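Local coordinates for MHC class I-like protein MILL2 (Mus musculus, PDB 6A97) that binds heparan sulfate proteoglycans on the surface of fibroblasts as a GPI-anchored member of the MHC class I family, at residues A[213-219]-A[264-270]; A[273-277]-A[287-291]; A[220-226]-A[259-265]; A[229-233]-A[244-249]. All blocks are in the same frame, centred on the assembly; numbering follows the deposited sequence.

Contact 1: A[213-219]-A[264-270]; sequences PVGRVTL and VSIRVLP. With SO4 (sulfate ion), chain E.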
# COMPACT_ATOMS: atom_id res chain seq x y z
N PRO A 213 3.46 -7.73 -23.13
CA PRO A 213 3.35 -7.84 -24.59
C PRO A 213 4.66 -8.25 -25.28
O PRO A 213 5.60 -8.67 -24.60
CB PRO A 213 2.93 -6.43 -25.03
CG PRO A 213 3.35 -5.54 -23.91
CD PRO A 213 3.22 -6.35 -22.66
N VAL A 214 4.70 -8.09 -26.60
CA VAL A 214 5.71 -8.69 -27.48
C VAL A 214 7.14 -8.81 -26.93
O VAL A 214 7.68 -9.91 -26.83
CB VAL A 214 5.79 -7.91 -28.81
CG1 VAL A 214 6.88 -8.48 -29.70
CG2 VAL A 214 4.44 -7.93 -29.52
N GLY A 215 7.75 -7.69 -26.57
CA GLY A 215 9.12 -7.71 -26.10
C GLY A 215 9.25 -7.51 -24.61
O GLY A 215 10.28 -7.05 -24.12
N ARG A 216 8.20 -7.85 -23.87
CA ARG A 216 8.16 -7.61 -22.44
C ARG A 216 7.76 -8.83 -21.63
O ARG A 216 7.28 -9.83 -22.18
CB ARG A 216 7.19 -6.47 -22.12
CG ARG A 216 7.44 -5.18 -22.87
CD ARG A 216 8.63 -4.44 -22.32
NE ARG A 216 8.78 -3.13 -22.95
CZ ARG A 216 9.47 -2.92 -24.07
NH1 ARG A 216 10.08 -3.93 -24.68
NH2 ARG A 216 9.54 -1.70 -24.58
N VAL A 217 7.97 -8.75 -20.33
CA VAL A 217 7.42 -9.72 -19.40
C VAL A 217 6.56 -8.97 -18.39
O VAL A 217 7.04 -8.06 -17.72
CB VAL A 217 8.52 -10.50 -18.66
CG1 VAL A 217 7.90 -11.35 -17.55
CG2 VAL A 217 9.31 -11.37 -19.63
N THR A 218 5.29 -9.34 -18.31
CA THR A 218 4.41 -8.73 -17.32
C THR A 218 4.49 -9.49 -16.00
O THR A 218 4.16 -10.68 -15.94
CB THR A 218 2.95 -8.69 -17.81
OG1 THR A 218 2.86 -7.88 -18.99
CG2 THR A 218 2.04 -8.10 -16.75
N LEU A 219 4.95 -8.81 -14.96
CA LEU A 219 5.00 -9.38 -13.62
C LEU A 219 3.75 -9.00 -12.87
O LEU A 219 3.43 -7.82 -12.74
CB LEU A 219 6.24 -8.90 -12.86
CG LEU A 219 7.60 -9.18 -13.49
CD1 LEU A 219 8.72 -8.53 -12.68
CD2 LEU A 219 7.83 -10.67 -13.61
N VAL A 264 -1.27 -5.87 -8.46
CA VAL A 264 -0.47 -4.83 -9.12
C VAL A 264 0.45 -5.49 -10.14
O VAL A 264 1.12 -6.48 -9.83
CB VAL A 264 0.40 -4.01 -8.13
CG1 VAL A 264 1.13 -2.91 -8.86
CG2 VAL A 264 -0.45 -3.41 -7.03
N SER A 265 0.47 -4.95 -11.35
CA SER A 265 1.34 -5.47 -12.40
C SER A 265 2.32 -4.42 -12.90
O SER A 265 2.05 -3.22 -12.81
CB SER A 265 0.50 -6.00 -13.57
OG SER A 265 -0.21 -7.16 -13.19
N ILE A 266 3.45 -4.88 -13.42
CA ILE A 266 4.43 -4.03 -14.09
C ILE A 266 4.97 -4.76 -15.31
O ILE A 266 4.87 -5.99 -15.40
CB ILE A 266 5.61 -3.65 -13.18
CG1 ILE A 266 6.29 -4.90 -12.63
CG2 ILE A 266 5.15 -2.73 -12.04
CD1 ILE A 266 7.53 -4.62 -11.80
N ARG A 267 5.55 -4.01 -16.24
CA ARG A 267 6.19 -4.61 -17.40
C ARG A 267 7.68 -4.37 -17.34
O ARG A 267 8.14 -3.25 -17.11
CB ARG A 267 5.60 -4.05 -18.70
CG ARG A 267 4.17 -4.49 -18.94
CD ARG A 267 3.30 -3.33 -19.36
NE ARG A 267 2.00 -3.38 -18.70
CZ ARG A 267 1.77 -2.93 -17.47
NH1 ARG A 267 2.76 -2.39 -16.76
NH2 ARG A 267 0.56 -3.02 -16.94
N VAL A 268 8.45 -5.44 -17.51
CA VAL A 268 9.90 -5.35 -17.48
C VAL A 268 10.44 -6.02 -18.73
O VAL A 268 9.69 -6.65 -19.48
CB VAL A 268 10.50 -6.01 -16.22
CG1 VAL A 268 9.82 -5.47 -14.98
CG2 VAL A 268 10.36 -7.53 -16.29
N LEU A 269 11.74 -5.89 -18.94
CA LEU A 269 12.40 -6.54 -20.07
C LEU A 269 12.77 -7.98 -19.71
O LEU A 269 13.05 -8.28 -18.55
CB LEU A 269 13.65 -5.76 -20.48
CG LEU A 269 13.43 -4.28 -20.81
CD1 LEU A 269 14.75 -3.59 -21.08
CD2 LEU A 269 12.48 -4.13 -21.99
N PRO A 270 12.77 -8.87 -20.71
CA PRO A 270 13.13 -10.28 -20.51
C PRO A 270 14.48 -10.44 -19.81
O PRO A 270 15.47 -9.84 -20.24
CB PRO A 270 13.20 -10.83 -21.94
CG PRO A 270 12.24 -9.98 -22.70
CD PRO A 270 12.34 -8.61 -22.10
S SO4 E . 4.55 -0.20 -16.50
O1 SO4 E . 5.19 -1.15 -15.59
O2 SO4 E . 5.30 1.05 -16.52
O3 SO4 E . 3.19 0.08 -16.06
O4 SO4 E . 4.52 -0.77 -17.84
O HOH W 1 0.83 -6.05 -19.30

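Contact 2: A[273-277]-A[287-291]; sequences EPQFS and IMQTA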
# COMPACT_ATOMS: atom_id res chain seq x y z
N GLU A 273 13.55 -10.16 -14.40
CA GLU A 273 12.66 -10.59 -13.32
C GLU A 273 13.32 -10.72 -11.93
O GLU A 273 12.73 -10.27 -10.95
CB GLU A 273 11.99 -11.93 -13.68
CG GLU A 273 11.17 -11.90 -14.96
CD GLU A 273 11.96 -12.37 -16.17
OE1 GLU A 273 13.16 -12.03 -16.26
OE2 GLU A 273 11.38 -13.07 -17.03
N PRO A 274 14.52 -11.32 -11.83
CA PRO A 274 15.17 -11.40 -10.51
C PRO A 274 15.35 -10.06 -9.79
O PRO A 274 15.46 -10.06 -8.56
CB PRO A 274 16.54 -12.01 -10.83
CG PRO A 274 16.28 -12.85 -12.02
CD PRO A 274 15.26 -12.11 -12.84
N GLN A 275 15.39 -8.96 -10.53
CA GLN A 275 15.60 -7.64 -9.92
C GLN A 275 14.37 -7.14 -9.16
O GLN A 275 14.47 -6.18 -8.39
CB GLN A 275 15.97 -6.62 -10.99
CG GLN A 275 17.24 -6.94 -11.76
CD GLN A 275 17.55 -5.89 -12.81
OE1 GLN A 275 17.40 -4.69 -12.58
NE2 GLN A 275 17.98 -6.34 -13.99
N PHE A 276 13.22 -7.76 -9.37
CA PHE A 276 11.97 -7.21 -8.87
C PHE A 276 11.32 -8.05 -7.77
O PHE A 276 11.20 -9.27 -7.89
CB PHE A 276 10.98 -7.02 -10.03
CG PHE A 276 11.41 -5.96 -11.01
CD1 PHE A 276 12.26 -6.27 -12.05
CD2 PHE A 276 10.96 -4.66 -10.88
CE1 PHE A 276 12.67 -5.30 -12.95
CE2 PHE A 276 11.36 -3.68 -11.78
CZ PHE A 276 12.21 -4.00 -12.81
N SER A 277 10.91 -7.38 -6.70
CA SER A 277 10.23 -8.05 -5.60
C SER A 277 8.93 -7.31 -5.27
O SER A 277 8.87 -6.09 -5.38
CB SER A 277 11.12 -8.10 -4.35
OG SER A 277 12.36 -8.71 -4.66
N ILE A 287 4.94 -8.93 3.94
CA ILE A 287 5.35 -10.11 3.20
C ILE A 287 6.01 -9.68 1.90
O ILE A 287 5.50 -8.80 1.22
CB ILE A 287 4.15 -11.03 2.87
CG1 ILE A 287 3.39 -11.41 4.14
CG2 ILE A 287 4.62 -12.29 2.14
CD1 ILE A 287 2.19 -12.30 3.88
N MET A 288 7.14 -10.30 1.56
CA MET A 288 7.79 -10.00 0.30
C MET A 288 8.07 -11.25 -0.52
O MET A 288 8.50 -12.27 0.01
CB MET A 288 9.10 -9.24 0.54
CG MET A 288 9.73 -8.70 -0.73
SD MET A 288 10.66 -7.19 -0.45
CE MET A 288 11.98 -7.78 0.61
N GLN A 289 7.80 -11.17 -1.82
CA GLN A 289 8.15 -12.26 -2.71
C GLN A 289 8.87 -11.75 -3.95
O GLN A 289 8.41 -10.81 -4.60
CB GLN A 289 6.91 -13.05 -3.13
CG GLN A 289 7.23 -14.21 -4.05
CD GLN A 289 6.17 -15.28 -4.04
OE1 GLN A 289 5.38 -15.38 -3.10
NE2 GLN A 289 6.14 -16.09 -5.10
N THR A 290 10.00 -12.37 -4.26
CA THR A 290 10.82 -11.99 -5.41
C THR A 290 10.39 -12.76 -6.66
O THR A 290 10.05 -13.94 -6.59
CB THR A 290 12.31 -12.25 -5.14
OG1 THR A 290 12.71 -11.56 -3.94
CG2 THR A 290 13.18 -11.78 -6.30
N ALA A 291 10.39 -12.07 -7.80
CA ALA A 291 10.01 -12.69 -9.07
C ALA A 291 11.14 -13.57 -9.59
O ALA A 291 12.32 -13.26 -9.43
CB ALA A 291 9.65 -11.63 -10.09

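Contact 3: A[220-226]-A[259-265]; sequences TCRAFNL and TYQARVS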
# COMPACT_ATOMS: atom_id res chain seq x y z
N THR A 220 3.02 -9.99 -12.36
CA THR A 220 1.80 -9.70 -11.63
C THR A 220 1.89 -10.20 -10.20
O THR A 220 2.13 -11.39 -9.95
CB THR A 220 0.57 -10.32 -12.31
OG1 THR A 220 0.46 -9.79 -13.63
CG2 THR A 220 -0.69 -9.99 -11.52
N CYS A 221 1.70 -9.28 -9.26
CA CYS A 221 1.68 -9.62 -7.85
C CYS A 221 0.25 -9.62 -7.33
O CYS A 221 -0.47 -8.63 -7.49
CB CYS A 221 2.54 -8.64 -7.06
SG CYS A 221 2.52 -8.92 -5.29
N ARG A 222 -0.17 -10.72 -6.71
CA ARG A 222 -1.50 -10.80 -6.12
C ARG A 222 -1.43 -11.12 -4.63
O ARG A 222 -0.67 -11.99 -4.21
CB ARG A 222 -2.35 -11.86 -6.82
CG ARG A 222 -2.63 -11.56 -8.29
CD ARG A 222 -3.42 -12.71 -8.92
NE ARG A 222 -4.79 -12.76 -8.42
CZ ARG A 222 -5.69 -13.67 -8.77
NH1 ARG A 222 -5.36 -14.64 -9.63
NH2 ARG A 222 -6.91 -13.63 -8.26
N ALA A 223 -2.22 -10.41 -3.84
CA ALA A 223 -2.34 -10.69 -2.42
C ALA A 223 -3.71 -11.28 -2.13
O ALA A 223 -4.71 -10.71 -2.54
CB ALA A 223 -2.11 -9.43 -1.60
N PHE A 224 -3.75 -12.42 -1.45
CA PHE A 224 -5.00 -13.09 -1.12
C PHE A 224 -5.25 -13.10 0.38
O PHE A 224 -4.33 -12.88 1.18
CB PHE A 224 -5.00 -14.53 -1.63
CG PHE A 224 -4.89 -14.66 -3.12
CD1 PHE A 224 -3.65 -14.67 -3.73
CD2 PHE A 224 -6.02 -14.79 -3.90
CE1 PHE A 224 -3.54 -14.81 -5.10
CE2 PHE A 224 -5.92 -14.92 -5.28
CZ PHE A 224 -4.67 -14.93 -5.88
N ASN A 225 -6.49 -13.38 0.75
CA ASN A 225 -6.86 -13.67 2.13
C ASN A 225 -6.64 -12.48 3.05
O ASN A 225 -6.17 -12.64 4.17
CB ASN A 225 -6.07 -14.87 2.66
CG ASN A 225 -6.84 -15.67 3.70
OD1 ASN A 225 -8.04 -15.89 3.55
ND2 ASN A 225 -6.14 -16.09 4.75
N LEU A 226 -6.97 -11.30 2.55
CA LEU A 226 -6.94 -10.10 3.37
C LEU A 226 -8.22 -10.04 4.20
O LEU A 226 -9.31 -10.18 3.65
CB LEU A 226 -6.79 -8.85 2.49
CG LEU A 226 -5.63 -8.94 1.49
CD1 LEU A 226 -5.60 -7.74 0.56
CD2 LEU A 226 -4.30 -9.11 2.21
N THR A 259 -13.40 -12.49 2.36
CA THR A 259 -12.03 -11.97 2.39
C THR A 259 -11.73 -11.16 1.13
O THR A 259 -12.49 -11.19 0.16
CB THR A 259 -10.98 -13.09 2.53
OG1 THR A 259 -10.90 -13.85 1.31
CG2 THR A 259 -11.34 -14.02 3.69
N TYR A 260 -10.61 -10.45 1.15
CA TYR A 260 -10.32 -9.53 0.06
C TYR A 260 -8.97 -9.81 -0.59
O TYR A 260 -8.12 -10.49 -0.01
CB TYR A 260 -10.39 -8.10 0.58
CG TYR A 260 -11.77 -7.82 1.11
CD1 TYR A 260 -12.80 -7.43 0.26
CD2 TYR A 260 -12.07 -8.02 2.45
CE1 TYR A 260 -14.07 -7.21 0.74
CE2 TYR A 260 -13.35 -7.81 2.94
CZ TYR A 260 -14.35 -7.40 2.07
OH TYR A 260 -15.62 -7.18 2.53
N GLN A 261 -8.80 -9.31 -1.80
CA GLN A 261 -7.55 -9.51 -2.50
C GLN A 261 -7.18 -8.26 -3.28
O GLN A 261 -7.99 -7.34 -3.42
CB GLN A 261 -7.63 -10.73 -3.43
CG GLN A 261 -8.62 -10.62 -4.56
CD GLN A 261 -8.60 -11.85 -5.44
OE1 GLN A 261 -7.93 -11.89 -6.47
NE2 GLN A 261 -9.32 -12.89 -5.02
N ALA A 262 -5.94 -8.23 -3.77
CA ALA A 262 -5.42 -7.07 -4.47
C ALA A 262 -4.43 -7.49 -5.55
O ALA A 262 -3.96 -8.63 -5.57
CB ALA A 262 -4.77 -6.10 -3.50
N ARG A 263 -4.11 -6.57 -6.45
CA ARG A 263 -3.30 -6.91 -7.61
C ARG A 263 -2.54 -5.69 -8.13
O ARG A 263 -3.10 -4.59 -8.20
CB ARG A 263 -4.19 -7.50 -8.71
CG ARG A 263 -3.59 -7.51 -10.10
CD ARG A 263 -4.57 -8.11 -11.10
NE ARG A 263 -5.83 -7.37 -11.14
CZ ARG A 263 -6.96 -7.83 -11.67
NH1 ARG A 263 -7.00 -9.04 -12.21
NH2 ARG A 263 -8.05 -7.08 -11.66
N VAL A 264 -1.27 -5.87 -8.46
CA VAL A 264 -0.47 -4.83 -9.12
C VAL A 264 0.45 -5.49 -10.14
O VAL A 264 1.12 -6.48 -9.83
CB VAL A 264 0.40 -4.01 -8.13
CG1 VAL A 264 1.13 -2.91 -8.86
CG2 VAL A 264 -0.45 -3.41 -7.03
N SER A 265 0.47 -4.95 -11.35
CA SER A 265 1.34 -5.47 -12.40
C SER A 265 2.32 -4.42 -12.90
O SER A 265 2.05 -3.22 -12.81
CB SER A 265 0.50 -6.00 -13.57
OG SER A 265 -0.21 -7.16 -13.19
O HOH W 2 -5.71 -10.24 -7.09
O HOH W 3 -8.87 -13.74 -0.63

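Contact 4: A[229-233]-A[244-249]; sequences REATL and QKTFRS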
# COMPACT_ATOMS: atom_id res chain seq x y z
N ARG A 229 -10.31 -4.44 4.29
CA ARG A 229 -10.20 -3.82 2.97
C ARG A 229 -9.02 -2.86 2.87
O ARG A 229 -9.00 -1.98 2.00
CB ARG A 229 -11.50 -3.08 2.64
CG ARG A 229 -12.69 -3.99 2.45
CD ARG A 229 -13.99 -3.21 2.52
NE ARG A 229 -15.15 -4.08 2.39
CZ ARG A 229 -16.01 -4.02 1.38
NH1 ARG A 229 -15.85 -3.13 0.42
NH2 ARG A 229 -17.04 -4.86 1.34
N GLU A 230 -8.04 -3.02 3.74
CA GLU A 230 -6.87 -2.14 3.73
C GLU A 230 -5.59 -2.92 3.48
O GLU A 230 -5.27 -3.87 4.19
CB GLU A 230 -6.76 -1.37 5.04
CG GLU A 230 -7.93 -0.44 5.30
CD GLU A 230 -7.79 0.32 6.61
OE1 GLU A 230 -7.69 -0.33 7.67
OE2 GLU A 230 -7.79 1.57 6.57
N ALA A 231 -4.85 -2.50 2.45
CA ALA A 231 -3.59 -3.14 2.10
C ALA A 231 -2.79 -2.26 1.14
O ALA A 231 -3.35 -1.41 0.45
CB ALA A 231 -3.84 -4.50 1.47
N THR A 232 -1.48 -2.46 1.12
CA THR A 232 -0.64 -1.80 0.14
C THR A 232 0.26 -2.82 -0.53
O THR A 232 0.81 -3.71 0.13
CB THR A 232 0.23 -0.68 0.76
OG1 THR A 232 1.13 -1.24 1.72
CG2 THR A 232 -0.64 0.37 1.43
N LEU A 233 0.40 -2.69 -1.84
CA LEU A 233 1.33 -3.50 -2.62
C LEU A 233 2.33 -2.57 -3.29
O LEU A 233 1.95 -1.53 -3.82
CB LEU A 233 0.61 -4.34 -3.66
CG LEU A 233 -0.15 -5.58 -3.20
CD1 LEU A 233 -0.94 -6.16 -4.36
CD2 LEU A 233 0.82 -6.63 -2.65
N GLN A 244 3.55 1.49 -6.81
CA GLN A 244 2.96 1.40 -5.48
C GLN A 244 1.45 1.63 -5.57
O GLN A 244 1.00 2.53 -6.26
CB GLN A 244 3.61 2.42 -4.54
CG GLN A 244 3.28 2.25 -3.05
CD GLN A 244 1.90 2.77 -2.68
OE1 GLN A 244 1.37 3.68 -3.33
NE2 GLN A 244 1.32 2.21 -1.63
N LYS A 245 0.69 0.80 -4.86
CA LYS A 245 -0.75 0.99 -4.79
C LYS A 245 -1.27 0.74 -3.38
O LYS A 245 -0.96 -0.29 -2.76
CB LYS A 245 -1.48 0.08 -5.78
CG LYS A 245 -1.63 0.69 -7.17
CD LYS A 245 -2.01 -0.36 -8.20
CE LYS A 245 -1.98 0.22 -9.61
NZ LYS A 245 -3.32 0.73 -10.02
N THR A 246 -2.04 1.69 -2.87
CA THR A 246 -2.74 1.53 -1.60
C THR A 246 -4.20 1.18 -1.86
O THR A 246 -4.91 1.92 -2.55
CB THR A 246 -2.64 2.81 -0.74
OG1 THR A 246 -1.27 3.08 -0.44
CG2 THR A 246 -3.43 2.64 0.55
N PHE A 247 -4.64 0.06 -1.32
CA PHE A 247 -6.01 -0.38 -1.55
C PHE A 247 -6.89 -0.05 -0.35
O PHE A 247 -6.48 -0.23 0.80
CB PHE A 247 -6.05 -1.88 -1.84
CG PHE A 247 -5.29 -2.27 -3.08
CD1 PHE A 247 -3.93 -2.56 -3.01
CD2 PHE A 247 -5.92 -2.32 -4.31
CE1 PHE A 247 -3.23 -2.91 -4.15
CE2 PHE A 247 -5.22 -2.67 -5.45
CZ PHE A 247 -3.87 -2.97 -5.37
N ARG A 248 -8.09 0.44 -0.63
CA ARG A 248 -9.03 0.80 0.42
C ARG A 248 -10.41 0.22 0.13
O ARG A 248 -10.58 -0.54 -0.83
CB ARG A 248 -9.11 2.32 0.57
CG ARG A 248 -7.82 2.94 1.11
CD ARG A 248 -7.93 4.46 1.21
NE ARG A 248 -6.68 5.06 1.68
CZ ARG A 248 -5.73 5.53 0.89
NH1 ARG A 248 -5.87 5.47 -0.43
NH2 ARG A 248 -4.63 6.06 1.40
N SER A 249 -11.38 0.58 0.96
CA SER A 249 -12.73 0.02 0.92
C SER A 249 -13.34 -0.09 -0.48
O SER A 249 -14.07 -1.04 -0.77
CB SER A 249 -13.66 0.85 1.81
OG SER A 249 -15.00 0.41 1.70

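Contact 1: A[213-219]-A[264-270]
Val217 and Val268 hold each other by two almost straight backbone hydrogen bonds, Val217 N to Val268 O at 2.8 Å and Val268 N to Val217 O at 3.0 Å. One hydrogen-bonded pair further on, Leu219 and Ile266 pair the same way with more bent bonds, Leu219 N 2.9 Å from Ile266 O. Between them Thr218 and Arg267 face each other as a non-hydrogen-bonded pair, and a water donates to Thr218 OG1 while taking a weak bond from Arg267 NE. Thr218 OG1 is also hydrogen-bonded to Tyr212 O. The backbone N of Arg267 donates to sulfate O1 at 3.0 Å; that sulfate, probably from the crystallisation liquor, is also held by Arg61, Glu62 and Thr63 of the second subunit, another copy of this protein.

These are neighbouring antiparallel strands of the immunoglobulin C1-set domain, and Val217, Leu219, Ile266 and Val268 turn to the inside of its sandwich. There the Leu219 side chain crosses that of Val268 at about a right angle, CD1 4.0 Å from Val268 CG1, and Leu219 CB lies against Ile266 CG1. Beyond the strand, Arg216 bends at chi2 (-75°) alongside Leu269, whose CD2 sits over one guanidinium face. Arg216 NH2 makes a salt bridge to Asp59 of the second subunit.

Contact 2: A[273-277]-A[287-291]
Ser277 and Thr290 meet through their hydroxyls, with Ser277 OG 3.0 Å from Thr290 OG1 in a hydrogen bond that either could donate. Both oxygens stand anti to their own carbonyl carbons (chi1 -55° for Ser277, -56° for Thr290), which lets them meet across a non-hydrogen-bonded pair whose CA atoms are 4.0 Å apart. The same torsion puts Thr290 CG2 anti to the backbone N, where it touches both Phe276 O and Ser277 OG.

The close-packed part is around Phe276 O. Ala291 N gives it a nearly straight bond of 2.9 Å, and Ala291 CB rests 3.5 Å from Glu273 O, with its methyl also against Leu219 of the facing sheet. The Phe276 ring leaves this pair of segments and goes inward, onto Trp235 and Ile266. On the other side of the sheet Met288 CG lies 3.9 Å from Ser277 CB, and its side chain also packs on Leu236 and on an aromatic side chain of another protein's chain.

The outer side is slacker. Thr290 and Pro274 are exposed, and Pro274 is joined here by little more than a CA-H...O contact, Pro274 CA to Ala291 O at 3.6 Å. A short 3-10 turn, closed by Phe276 N on Glu273 O, leads into the strand. Together the segments form the open end of the beta hairpin of strands 276-282 and 285-290, the last hairpin of the immunoglobulin C1-set sandwich.

Contact 3: A[220-226]-A[259-265]
Gln261 reaches Arg222 because its CG takes the crowded position between backbone N and carbonyl carbon (chi1 64°) and the chain then runs out straight, while Arg222 bends at chi3 (71°) to bring its guanidinium alongside. Arg222 NH2 then donates in both planes to a lone pair of Gln261 OE1 at 2.7 Å. A water accepts from Arg222 NE and donates to Gln261 OE1 and Ala262 O. Phe224 sets its CZ over the centre of the guanidinium, and its CE2 comes 3.8 Å from Gln261 OE1. Arg222 and Gln261 both also bond to the backbone of another protein's chain.

Further along this face Thr220 OG1 and Ser265 OG share a 2.7 Å hydrogen bond. Paired backbone bonds tie Cys221 to Val264 and Ala223 to Ala262, with Cys221 N 2.9 Å from Val264 O. Leu226 pairs with Tyr260 one residue out of step, a beta bulge in which Asn225 has a positive phi (64°) and donates its N-H to a water shared with Thr259 OG1, which is itself hydrogen-bonded to Asp257. Leu226 CB lies 4.1 Å from Tyr260 CB. Cys221 is bonded to Cys278 of the other sheet, the intersheet disulfide that is the hallmark of the immunoglobulin fold.

Contact 4: A[229-233]-A[244-249]
Phe247 lies along Ala231 and Leu233, its CG anti to the carbonyl carbon (chi1 -61°). In that conformation the edge of the ring faces Ala231 O, and CE1 comes 4.0 Å from Leu233 CD1, with Leu233 CB also close to that ring atom. Ala231 O is already taken by Phe247 N, while Leu233 and Lys245 exchange two further backbone bonds.

On the opposite face two threonines stand side by side with different torsions. In Thr232 the hydroxyl is turned between backbone N and carbonyl carbon (chi1 63°), which leaves the methyl CG2 to press on Thr246, 3.4 Å from Thr246 OG1. That oxygen has its hydrogen-bond partner in its own strand: Gln244 folds at chi2 and its NE2 donates to Thr246 OG1 at 3.0 Å, in the amide plane and almost straight. The amide then lies beside Thr232 CB. Thr246 CG2 sits over one face of the Arg248 guanidinium.

Past the strand ends Arg229 stretches from CG to NE across Ser249. Its NH1 meets a lone pair of Ser249 O at 3.0 Å, in the guanidinium plane, though the bond is bent (140°). Its NE makes a salt bridge to Glu51, on strand 51-57 of the alpha-1 region, and its NH2 bonds weakly to Tyr260 OH.

The pair is the open end of the hairpin of strands 231-237 and 240-247. Strand 276-282 flanks strand 231-237, and Phe247 and Leu233 lie against Ala262 and Val264 of strand 260-268 in the facing sheet.

How the contacts relate
All four contacts lie in the alpha-3 immunoglobulin domain. Contacts 1 and 3 are successive lengths of one strand pair, 217-226 with 260-268, their centres about 18 Å apart, and share Val264 and Ser265. Contacts 4 and 2 belong to the other sheet, in which strands 231-237 and 276-282 are neighbours. Along the chain contact 4 is nested inside contact 3, contact 3 inside contact 1, and contact 2 follows them. The sheets meet where Phe276 of contact 2 packs on Val268 and Ile266 of contact 1, and where Phe247 of contact 4 touches Ala262 of contact 3; the centres of contacts 3 and 4 are about 9 Å apart. The result is a two-sheet sandwich with a shared apolar interior.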